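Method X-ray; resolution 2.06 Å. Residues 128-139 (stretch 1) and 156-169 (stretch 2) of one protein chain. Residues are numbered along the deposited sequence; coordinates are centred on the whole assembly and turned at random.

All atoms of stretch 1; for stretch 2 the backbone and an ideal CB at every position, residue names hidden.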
# COMPACT_ATOMS: atom_id res chain seq x y z
N ILE A 128 -11.88 -29.36 -14.58
CA ILE A 128 -11.18 -28.11 -14.95
C ILE A 128 -10.32 -28.30 -16.24
O ILE A 128 -10.36 -27.48 -17.22
CB ILE A 128 -10.37 -27.56 -13.74
CG1 ILE A 128 -11.34 -27.23 -12.59
CG2 ILE A 128 -9.51 -26.29 -14.17
CD1 ILE A 128 -10.74 -26.71 -11.30
N ILE A 129 -9.50 -29.35 -16.20
CA ILE A 129 -8.58 -29.68 -17.30
C ILE A 129 -9.40 -29.87 -18.62
O ILE A 129 -9.04 -29.32 -19.67
CB ILE A 129 -7.75 -30.89 -16.91
CG1 ILE A 129 -6.80 -30.52 -15.74
CG2 ILE A 129 -7.07 -31.52 -18.15
CD1 ILE A 129 -6.23 -31.77 -15.05
N ARG A 130 -10.55 -30.53 -18.55
CA ARG A 130 -11.44 -30.58 -19.73
C ARG A 130 -11.88 -29.16 -20.27
O ARG A 130 -11.90 -28.94 -21.51
CB ARG A 130 -12.63 -31.47 -19.41
CG ARG A 130 -13.61 -31.68 -20.51
CD ARG A 130 -13.35 -33.02 -21.17
NE ARG A 130 -14.57 -33.53 -21.77
CZ ARG A 130 -14.72 -33.77 -23.06
NH1 ARG A 130 -13.70 -33.59 -23.91
NH2 ARG A 130 -15.89 -34.24 -23.46
N GLU A 131 -12.19 -28.22 -19.37
CA GLU A 131 -12.52 -26.84 -19.80
C GLU A 131 -11.36 -26.11 -20.35
O GLU A 131 -11.53 -25.31 -21.28
CB GLU A 131 -13.13 -25.99 -18.69
CG GLU A 131 -14.46 -26.58 -18.30
CD GLU A 131 -15.54 -26.37 -19.37
OE1 GLU A 131 -15.64 -25.27 -19.93
OE2 GLU A 131 -16.31 -27.31 -19.59
N ILE A 132 -10.19 -26.33 -19.78
CA ILE A 132 -8.97 -25.81 -20.33
C ILE A 132 -8.84 -26.25 -21.79
O ILE A 132 -8.63 -25.41 -22.66
CB ILE A 132 -7.71 -26.15 -19.48
CG1 ILE A 132 -7.83 -25.51 -18.04
CG2 ILE A 132 -6.41 -25.64 -20.20
CD1 ILE A 132 -6.68 -25.94 -17.11
N LYS A 133 -9.01 -27.55 -22.07
CA LYS A 133 -8.78 -28.06 -23.40
C LYS A 133 -9.80 -27.50 -24.39
O LYS A 133 -9.51 -27.24 -25.53
CB LYS A 133 -8.71 -29.59 -23.44
CG LYS A 133 -7.37 -30.20 -22.90
CD LYS A 133 -7.51 -31.73 -22.58
CE LYS A 133 -8.66 -31.98 -21.43
NZ LYS A 133 -9.08 -33.41 -20.84
N LYS A 134 -11.00 -27.30 -23.90
CA LYS A 134 -12.09 -26.84 -24.65
C LYS A 134 -12.00 -25.32 -24.92
O LYS A 134 -12.22 -24.88 -26.03
CB LYS A 134 -13.35 -27.15 -23.86
CG LYS A 134 -14.62 -26.72 -24.52
CD LYS A 134 -15.77 -27.02 -23.61
CE LYS A 134 -16.80 -25.92 -23.72
NZ LYS A 134 -17.28 -25.75 -22.31
N VAL A 135 -11.72 -24.53 -23.89
CA VAL A 135 -11.77 -23.09 -24.05
C VAL A 135 -10.45 -22.56 -24.65
O VAL A 135 -10.44 -21.53 -25.37
CB VAL A 135 -12.12 -22.41 -22.69
CG1 VAL A 135 -12.00 -20.89 -22.77
CG2 VAL A 135 -13.56 -22.83 -22.28
N LYS A 136 -9.34 -23.24 -24.34
CA LYS A 136 -8.02 -22.80 -24.77
C LYS A 136 -7.78 -21.39 -24.33
O LYS A 136 -7.62 -20.48 -25.18
CB LYS A 136 -7.91 -22.89 -26.31
CG LYS A 136 -7.02 -24.04 -26.75
CD LYS A 136 -7.81 -25.11 -27.47
CE LYS A 136 -8.22 -24.61 -28.85
NZ LYS A 136 -8.84 -25.74 -29.61
N PRO A 137 -7.82 -21.15 -23.00
CA PRO A 137 -7.69 -19.77 -22.54
C PRO A 137 -6.24 -19.29 -22.59
O PRO A 137 -5.29 -20.09 -22.44
CB PRO A 137 -8.18 -19.87 -21.09
CG PRO A 137 -7.68 -21.19 -20.67
CD PRO A 137 -7.93 -22.09 -21.88
N LYS A 138 -6.03 -18.00 -22.77
CA LYS A 138 -4.68 -17.45 -22.55
C LYS A 138 -4.30 -17.65 -21.04
O LYS A 138 -3.14 -17.93 -20.68
CB LYS A 138 -4.62 -15.95 -22.97
CG LYS A 138 -3.33 -15.25 -22.64
CD LYS A 138 -3.33 -13.76 -23.11
CE LYS A 138 -2.00 -13.10 -22.93
NZ LYS A 138 -2.07 -11.65 -23.30
N ILE A 139 -5.30 -17.55 -20.18
CA ILE A 139 -5.04 -17.49 -18.75
C ILE A 139 -6.04 -18.35 -17.97
O ILE A 139 -7.27 -18.32 -18.25
CB ILE A 139 -5.22 -16.05 -18.19
CG1 ILE A 139 -4.22 -15.12 -18.88
CG2 ILE A 139 -5.09 -16.03 -16.59
CD1 ILE A 139 -4.64 -13.77 -18.89
N UNK A 156 -1.68 -29.07 -8.75
CA UNK A 156 -0.62 -29.60 -9.61
C UNK A 156 -1.19 -30.07 -10.97
O UNK A 156 -0.62 -29.78 -12.04
CB UNK A 156 0.10 -30.76 -8.91
N UNK A 157 -2.27 -30.85 -10.92
CA UNK A 157 -2.81 -31.44 -12.18
C UNK A 157 -3.27 -30.27 -13.11
O UNK A 157 -3.07 -30.30 -14.35
CB UNK A 157 -3.97 -32.39 -11.89
N UNK A 158 -3.76 -29.22 -12.48
CA UNK A 158 -4.26 -28.07 -13.23
C UNK A 158 -3.10 -27.29 -13.88
O UNK A 158 -3.13 -27.00 -15.05
CB UNK A 158 -5.07 -27.15 -12.31
N UNK A 159 -2.06 -27.00 -13.12
CA UNK A 159 -0.86 -26.37 -13.67
C UNK A 159 -0.19 -27.18 -14.77
O UNK A 159 0.19 -26.62 -15.80
CB UNK A 159 0.15 -26.12 -12.55
N UNK A 160 -0.09 -28.48 -14.60
CA UNK A 160 0.40 -29.34 -15.68
C UNK A 160 -0.39 -29.24 -16.96
O UNK A 160 0.21 -29.19 -18.06
CB UNK A 160 0.40 -30.80 -15.22
N UNK A 161 -1.71 -29.15 -16.86
CA UNK A 161 -2.52 -29.02 -18.10
C UNK A 161 -2.29 -27.61 -18.69
O UNK A 161 -2.28 -27.48 -19.90
CB UNK A 161 -4.01 -29.25 -17.82
N UNK A 162 -2.09 -26.59 -17.84
CA UNK A 162 -1.97 -25.17 -18.31
C UNK A 162 -0.70 -25.07 -19.13
O UNK A 162 -0.72 -24.54 -20.24
CB UNK A 162 -1.94 -24.18 -17.15
N UNK A 163 0.38 -25.67 -18.63
CA UNK A 163 1.67 -25.70 -19.33
C UNK A 163 1.58 -26.39 -20.74
O UNK A 163 2.05 -25.86 -21.74
CB UNK A 163 2.69 -26.43 -18.46
N UNK A 164 0.99 -27.57 -20.80
CA UNK A 164 0.82 -28.24 -22.10
C UNK A 164 -0.12 -27.51 -23.06
O UNK A 164 0.15 -27.47 -24.25
CB UNK A 164 0.29 -29.66 -21.88
N UNK A 165 -1.18 -26.89 -22.55
CA UNK A 165 -2.09 -26.10 -23.38
C UNK A 165 -1.63 -24.66 -23.59
O UNK A 165 -2.34 -23.87 -24.22
CB UNK A 165 -3.48 -26.10 -22.75
N UNK A 166 -0.47 -24.33 -23.03
CA UNK A 166 0.13 -23.00 -23.21
C UNK A 166 -0.83 -21.92 -22.70
O UNK A 166 -0.99 -20.88 -23.31
CB UNK A 166 0.47 -22.76 -24.68
N UNK A 167 -1.47 -22.18 -21.56
CA UNK A 167 -2.13 -21.14 -20.75
C UNK A 167 -1.24 -20.68 -19.56
O UNK A 167 -0.46 -21.49 -19.01
CB UNK A 167 -3.47 -21.67 -20.23
N UNK A 168 -1.42 -19.42 -19.12
CA UNK A 168 -0.77 -18.95 -17.92
C UNK A 168 -1.58 -19.29 -16.69
O UNK A 168 -2.76 -18.94 -16.62
CB UNK A 168 -0.53 -17.44 -18.00
N UNK A 169 -0.98 -20.00 -15.75
CA UNK A 169 -1.72 -20.39 -14.55
C UNK A 169 -1.39 -19.39 -13.45
O UNK A 169 -0.26 -19.34 -13.01
CB UNK A 169 -1.38 -21.82 -14.12

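Two helices run side by side, their axes 9.7 Å apart at closest and inclined by only 15°, and each stretch then leads into a strand. Stretch 1 offers a ridge of isoleucines first and a backbone edge flanked by P137 and I139 afterwards.

Position 156 is helical and its ideal CB finds nothing of stretch 1 nearby, so stretch 1 sets no demand and a polar residue would do. It is K156, whose NZ makes a salt bridge with the side chain at 160.

At 157 the CA-to-CB bond points sideways and the ideal CB already lies 3.9 Å from CD1 of I129. A small residue fits directly; a longer one would have to lead off to the side. The residue is A157, and its carbonyl O also touches I129 CD1, at 3.6 Å.

Position 158 points sideways too, but its ideal CB is 4.9 Å from I128 CG2, 5.1 Å from I129 CG1 and 5.2 Å from I132 CD1, leaving room for an apolar chain such as leucine, isoleucine, valine or methionine. I158 takes it with chi1 m and chi2 t, which brings its end nearer: its CD1 meets CD1 of I128 at 3.6 Å, while its CG2 lies 4.3 Å from I132 CD1.

The ideal CB at 159 is directed away from stretch 1, which leaves the choice open, from no side chain to a large one; it is G159. Position 160 points sideways with nothing in reach, so a polar or charged chain is as welcome as any; E160 serves as partner to K156, with K156 NZ 3.1 Å from E160 OE2.

Position 161 is where the two helices leave little room. Its ideal CB aims at stretch 1, 3.7 Å from I129 CG1 and 4.3 Å from I132 CD1, and the CA of 161 is only 6.1 Å from I129 CA. Alanine is the natural candidate, with glycine or serine possible. A161 fills the gap with one methyl, packing against both isoleucines.

At 162 the CB points sideways, 5.1 Å from I132 CD1, which suits a modest, mainly apolar chain. C162, chi1 m, places SG 3.8 Å from I132 CD1.

Positions 163 and 164 are out of reach and open to many residues. R163 and T164 stand there, the latter making a weak hydrogen bond from OG1 to A161 O, at 3.4 Å.

Position 165 points toward I132 CG2, 3.9 Å from its ideal CB, and meets the aliphatic start of K133. A chain with an aliphatic base suits, its end free to be polar because the K133 ammonium leads away. E165 lays CG 3.8 Å from I132 CG2 and brings OE2 within 3.5 Å of K133 CG.

Position 166 has positive phi in a Schellman motif, where glycine, asparagine or aspartate are comfortable; it is D166.

At 167 the ideal CB sits just 3.3 Å from P137 O, so small residues are favoured. A167 also packs its CB 4.2 Å from P137 CG.

Position 168 pairs in parallel with I139, side chains on the same sheet face, inviting a branched or long apolar residue. L168 donates N to K138 O, at 2.8 Å and 171°, and sets CD1 4.3 Å from I139 CG1.

Position 169 points away from stretch 1, which leaves the choice open, large or small; it is F169.

Stretch 2 (156-169) KAIGEACRTEDALF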
# COMPACT_ATOMS: atom_id res chain seq x y z
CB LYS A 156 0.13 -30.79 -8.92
CG LYS A 156 1.33 -31.48 -9.70
CD LYS A 156 2.11 -32.43 -8.67
CE LYS A 156 3.26 -33.30 -9.26
NZ LYS A 156 4.01 -32.41 -10.17
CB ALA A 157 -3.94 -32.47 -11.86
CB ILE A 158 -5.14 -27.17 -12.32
CG1 ILE A 158 -6.44 -27.90 -12.05
CG2 ILE A 158 -5.42 -25.75 -13.05
CD1 ILE A 158 -7.23 -27.34 -10.84
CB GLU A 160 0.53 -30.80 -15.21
CG GLU A 160 1.91 -30.88 -14.54
CD GLU A 160 2.11 -32.03 -13.63
OE1 GLU A 160 1.14 -32.78 -13.34
OE2 GLU A 160 3.28 -32.19 -13.21
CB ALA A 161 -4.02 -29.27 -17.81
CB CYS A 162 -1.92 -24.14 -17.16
SG CYS A 162 -3.53 -23.88 -16.35
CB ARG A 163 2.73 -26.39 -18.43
CG ARG A 163 4.21 -26.21 -18.88
CD ARG A 163 4.67 -24.71 -18.88
NE ARG A 163 4.41 -24.02 -17.60
CZ ARG A 163 5.29 -23.87 -16.58
NH1 ARG A 163 6.53 -24.36 -16.64
NH2 ARG A 163 4.94 -23.22 -15.50
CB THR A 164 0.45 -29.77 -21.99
OG1 THR A 164 -0.96 -29.93 -21.88
CG2 THR A 164 1.09 -30.44 -20.83
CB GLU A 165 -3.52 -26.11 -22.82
CG GLU A 165 -4.12 -27.51 -22.65
CD GLU A 165 -4.38 -28.21 -23.98
OE1 GLU A 165 -4.83 -27.57 -24.96
OE2 GLU A 165 -4.12 -29.40 -24.05
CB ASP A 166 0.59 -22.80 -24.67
CG ASP A 166 1.62 -21.63 -24.84
OD1 ASP A 166 2.35 -21.24 -23.87
OD2 ASP A 166 1.67 -21.12 -26.00
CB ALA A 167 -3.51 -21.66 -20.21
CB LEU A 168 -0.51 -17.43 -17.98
CG LEU A 168 0.12 -17.01 -19.31
CD1 LEU A 168 0.01 -15.48 -19.37
CD2 LEU A 168 1.62 -17.50 -19.33
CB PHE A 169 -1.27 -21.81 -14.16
CG PHE A 169 -2.01 -22.42 -12.99
CD1 PHE A 169 -3.33 -22.14 -12.75
CD2 PHE A 169 -1.38 -23.39 -12.24
CE1 PHE A 169 -4.01 -22.74 -11.75
CE2 PHE A 169 -2.05 -24.04 -11.22
CZ PHE A 169 -3.38 -23.73 -10.98
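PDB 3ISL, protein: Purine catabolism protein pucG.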